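Side-chain contacts in chymotrypsin-like serine protease (Equine arteritis virus, PDB 1MBM), which probably cleaves the viral replicase polyprotein, acting as a chymotrypsin-like serine endopeptidase of an arterivirus: residues T84-W89 and A188-G193; S116-V119 and V124-V127. All coordinates share one frame; numbering follows the deposited sequence.

Interaction 1 (T84-W89 and A188-G193); sequences TGPASW and AMLIDG
L190 meets P86 with the forked end of its side chain, both methyls approaching the proline from the helix side. CD1 lies 3.9 Å from P86 N and 4.3 Å from G85 C, so it rests on the peptide link entering the ring as much as on the ring itself. CD2, the other branch, is 4.2 Å from P86 CB, a carbon that CD1 approaches equally. The two side chains cross at about a right angle, and all these separations fit van der Waals contact. The CB of L190 points toward the strand, and chi1 of -126°, close to eclipsed, turns the fork onto the proline. The area buried is small, 90 Å², matching a contact of one leucine with two residues. Around it, L190 also packs on F161 and E97. P86 O accepts a hydrogen bond from Q120 NE2 of the neighbouring strand, and G85 and A87 pair through their backbones with L100 and G98. Strand 85-91 belongs to the second sheet of the chymotrypsin-like fold; helix 185-192, near the end of the chain, probably belongs to the alpha/beta C-terminal extension, so the leucine-proline contact joins that extension to the sheet.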
# COMPACT_ATOMS: atom_id res chain seq x y z
N THR A 84 3.94 -11.18 6.91
CA THR A 84 4.45 -11.68 5.63
C THR A 84 3.37 -12.45 4.87
O THR A 84 2.94 -13.52 5.29
CB THR A 84 5.70 -12.56 5.83
OG1 THR A 84 6.74 -11.80 6.47
CG2 THR A 84 6.29 -12.94 4.48
N GLY A 85 2.93 -11.91 3.74
CA GLY A 85 1.88 -12.53 2.96
C GLY A 85 1.32 -11.55 1.95
O GLY A 85 1.88 -10.47 1.75
N PRO A 86 0.23 -11.93 1.30
CA PRO A 86 -0.43 -11.05 0.34
C PRO A 86 -0.98 -9.78 1.01
O PRO A 86 -1.32 -9.78 2.18
CB PRO A 86 -1.59 -11.91 -0.18
CG PRO A 86 -1.81 -12.91 0.93
CD PRO A 86 -0.44 -13.24 1.38
N ALA A 87 -1.03 -8.70 0.25
CA ALA A 87 -1.61 -7.45 0.71
C ALA A 87 -2.22 -6.77 -0.49
O ALA A 87 -1.83 -7.03 -1.63
CB ALA A 87 -0.56 -6.55 1.37
N SER A 88 -3.21 -5.92 -0.25
CA SER A 88 -3.87 -5.22 -1.33
C SER A 88 -3.44 -3.77 -1.32
O SER A 88 -3.52 -3.10 -0.29
CB SER A 88 -5.40 -5.30 -1.19
OG SER A 88 -5.89 -6.62 -1.37
N TRP A 89 -2.94 -3.31 -2.47
CA TRP A 89 -2.61 -1.92 -2.71
C TRP A 89 -3.90 -1.34 -3.28
O TRP A 89 -4.30 -1.70 -4.38
CB TRP A 89 -1.50 -1.79 -3.76
CG TRP A 89 -0.09 -1.79 -3.20
CD1 TRP A 89 0.79 -0.74 -3.20
CD2 TRP A 89 0.60 -2.89 -2.59
NE1 TRP A 89 1.97 -1.11 -2.61
CE2 TRP A 89 1.88 -2.42 -2.22
CE3 TRP A 89 0.25 -4.21 -2.29
CZ2 TRP A 89 2.83 -3.24 -1.60
CZ3 TRP A 89 1.19 -5.02 -1.66
CH2 TRP A 89 2.46 -4.53 -1.32
N ALA A 188 4.56 -18.39 -5.27
CA ALA A 188 4.80 -18.30 -6.73
C ALA A 188 3.68 -17.59 -7.49
O ALA A 188 3.95 -16.77 -8.37
CB ALA A 188 5.03 -19.68 -7.33
N MET A 189 2.43 -17.94 -7.15
CA MET A 189 1.24 -17.35 -7.78
C MET A 189 1.11 -15.87 -7.41
O MET A 189 0.63 -15.06 -8.21
CB MET A 189 -0.03 -18.09 -7.34
CG MET A 189 -0.23 -19.47 -7.96
SD MET A 189 -0.85 -19.43 -9.65
CE MET A 189 -2.52 -18.82 -9.37
N LEU A 190 1.54 -15.54 -6.20
CA LEU A 190 1.52 -14.16 -5.73
C LEU A 190 2.37 -13.33 -6.69
O LEU A 190 1.87 -12.41 -7.33
CB LEU A 190 2.07 -14.05 -4.31
CG LEU A 190 1.19 -13.36 -3.25
CD1 LEU A 190 1.98 -13.01 -2.00
CD2 LEU A 190 0.49 -12.13 -3.81
N ILE A 191 3.65 -13.69 -6.78
CA ILE A 191 4.58 -13.00 -7.68
C ILE A 191 4.15 -13.07 -9.15
O ILE A 191 4.21 -12.06 -9.86
CB ILE A 191 6.02 -13.53 -7.49
CG1 ILE A 191 6.48 -13.29 -6.05
CG2 ILE A 191 6.97 -12.85 -8.45
CD1 ILE A 191 7.81 -13.91 -5.72
N ASP A 192 3.68 -14.24 -9.59
CA ASP A 192 3.17 -14.42 -10.95
C ASP A 192 1.93 -13.57 -11.21
O ASP A 192 1.65 -13.20 -12.35
CB ASP A 192 2.78 -15.88 -11.20
CG ASP A 192 3.79 -16.62 -12.04
OD1 ASP A 192 4.88 -16.95 -11.53
OD2 ASP A 192 3.58 -16.93 -13.24
N GLY A 193 1.20 -13.28 -10.15
CA GLY A 193 -0.02 -12.49 -10.22
C GLY A 193 0.20 -11.02 -10.56
O GLY A 193 -0.78 -10.28 -10.71

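Interaction 2 (S116-V119 and V124-V127)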
# COMPACT_ATOMS: atom_id res chain seq x y z
N SER A 116 -1.50 5.13 -1.93
CA SER A 116 -2.51 4.08 -1.81
C SER A 116 -2.36 3.35 -0.48
O SER A 116 -1.24 3.06 -0.05
CB SER A 116 -2.41 3.04 -2.94
OG SER A 116 -2.49 3.63 -4.24
N ALA A 117 -3.47 3.07 0.17
CA ALA A 117 -3.41 2.31 1.42
C ALA A 117 -2.98 0.91 1.03
O ALA A 117 -3.38 0.41 -0.02
CB ALA A 117 -4.78 2.26 2.09
N VAL A 118 -2.12 0.32 1.84
CA VAL A 118 -1.74 -1.06 1.65
C VAL A 118 -2.42 -1.81 2.80
O VAL A 118 -2.17 -1.52 3.96
CB VAL A 118 -0.21 -1.24 1.67
CG1 VAL A 118 0.16 -2.68 1.44
CG2 VAL A 118 0.44 -0.38 0.61
N VAL A 119 -3.31 -2.73 2.48
CA VAL A 119 -4.08 -3.37 3.54
C VAL A 119 -3.97 -4.89 3.55
O VAL A 119 -3.74 -5.52 2.52
CB VAL A 119 -5.61 -2.98 3.50
CG1 VAL A 119 -5.80 -1.45 3.39
CG2 VAL A 119 -6.34 -3.67 2.37
N VAL A 124 -5.04 -1.42 7.84
CA VAL A 124 -4.03 -0.70 7.09
C VAL A 124 -2.67 -1.01 7.72
O VAL A 124 -2.49 -0.87 8.93
CB VAL A 124 -4.28 0.83 7.16
CG1 VAL A 124 -3.11 1.60 6.56
CG2 VAL A 124 -5.58 1.19 6.47
N VAL A 125 -1.73 -1.44 6.89
CA VAL A 125 -0.38 -1.66 7.36
C VAL A 125 0.52 -0.47 6.98
O VAL A 125 1.52 -0.20 7.66
CB VAL A 125 0.21 -3.02 6.87
CG1 VAL A 125 -0.68 -4.18 7.33
CG2 VAL A 125 0.33 -3.02 5.36
N GLY A 126 0.15 0.26 5.93
CA GLY A 126 0.94 1.41 5.52
C GLY A 126 0.41 2.09 4.27
O GLY A 126 -0.69 1.79 3.81
N VAL A 127 1.17 3.04 3.74
CA VAL A 127 0.80 3.67 2.47
C VAL A 127 1.90 3.34 1.46
O VAL A 127 3.05 3.12 1.84
CB VAL A 127 0.62 5.21 2.56
CG1 VAL A 127 -0.58 5.58 3.43
CG2 VAL A 127 1.89 5.90 3.08
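V118 faces both V125 and G126 across an antiparallel hairpin, its N giving a hydrogen bond to G126 O (2.8 Å) and its O accepting one from V125 N (3.0 Å). N-H...O angles of 169° and 165° show both bonds to be nearly straight. A117 with V127 and V119 with V124 are the flanking non-hydrogen-bonded pairs; counting between them shows one extra residue on the 124-127 side. The extra residue is absorbed at V125, where psi falls to -25°, a helix-like value within a strand. V127 CA adds a CA-H...O contact to S116 O at 3.3 Å.

At the bulge, V125 CG2 sits between its own backbone N and carbonyl carbon (chi1 -58°), a placing that brings this methyl to 3.2 Å from V118 O and 3.9 Å from V118 CG1. The two side chains pass at a slant, and L100 touches both of them. On the other face V119 CG1 meets V124 CG2 at 4.1 Å. W20 packs against A117 and V124 on that same face, while V118 leans on A87 and W89. The CB of S116 points away from 124-127, and its OG is hydrogen-bonded to D113 O. Since S114 has the geometry of a probable triad serine, with H33 and D59, the chain leaves the likely active site directly into this hairpin: a classic beta bulge in the second barrel of a chymotrypsin-like protease.

Interaction 2 lies in the core, with all eight residues buried, whereas interaction 1 sits farther out, 12 Å from the chain centre, and includes the exposed P86. Their chemistry differs accordingly: 116-119 and 124-127 are neighbours in one sheet, joined by main-chain hydrogen bonds with valines packed around them, while 84-89 and 188-193 come from a strand and a distant helix, 99 residues apart at the closest ends, and meet by van der Waals contact, a leucine methyl lying on a proline and its preceding peptide. Strand 85-91 connects the two, since it lies next to strand 117-120. Across that seam S88 O and V119 N are 2.8 Å apart, a probable hydrogen bond. Along the chain, interaction 2 is nested within interaction 1.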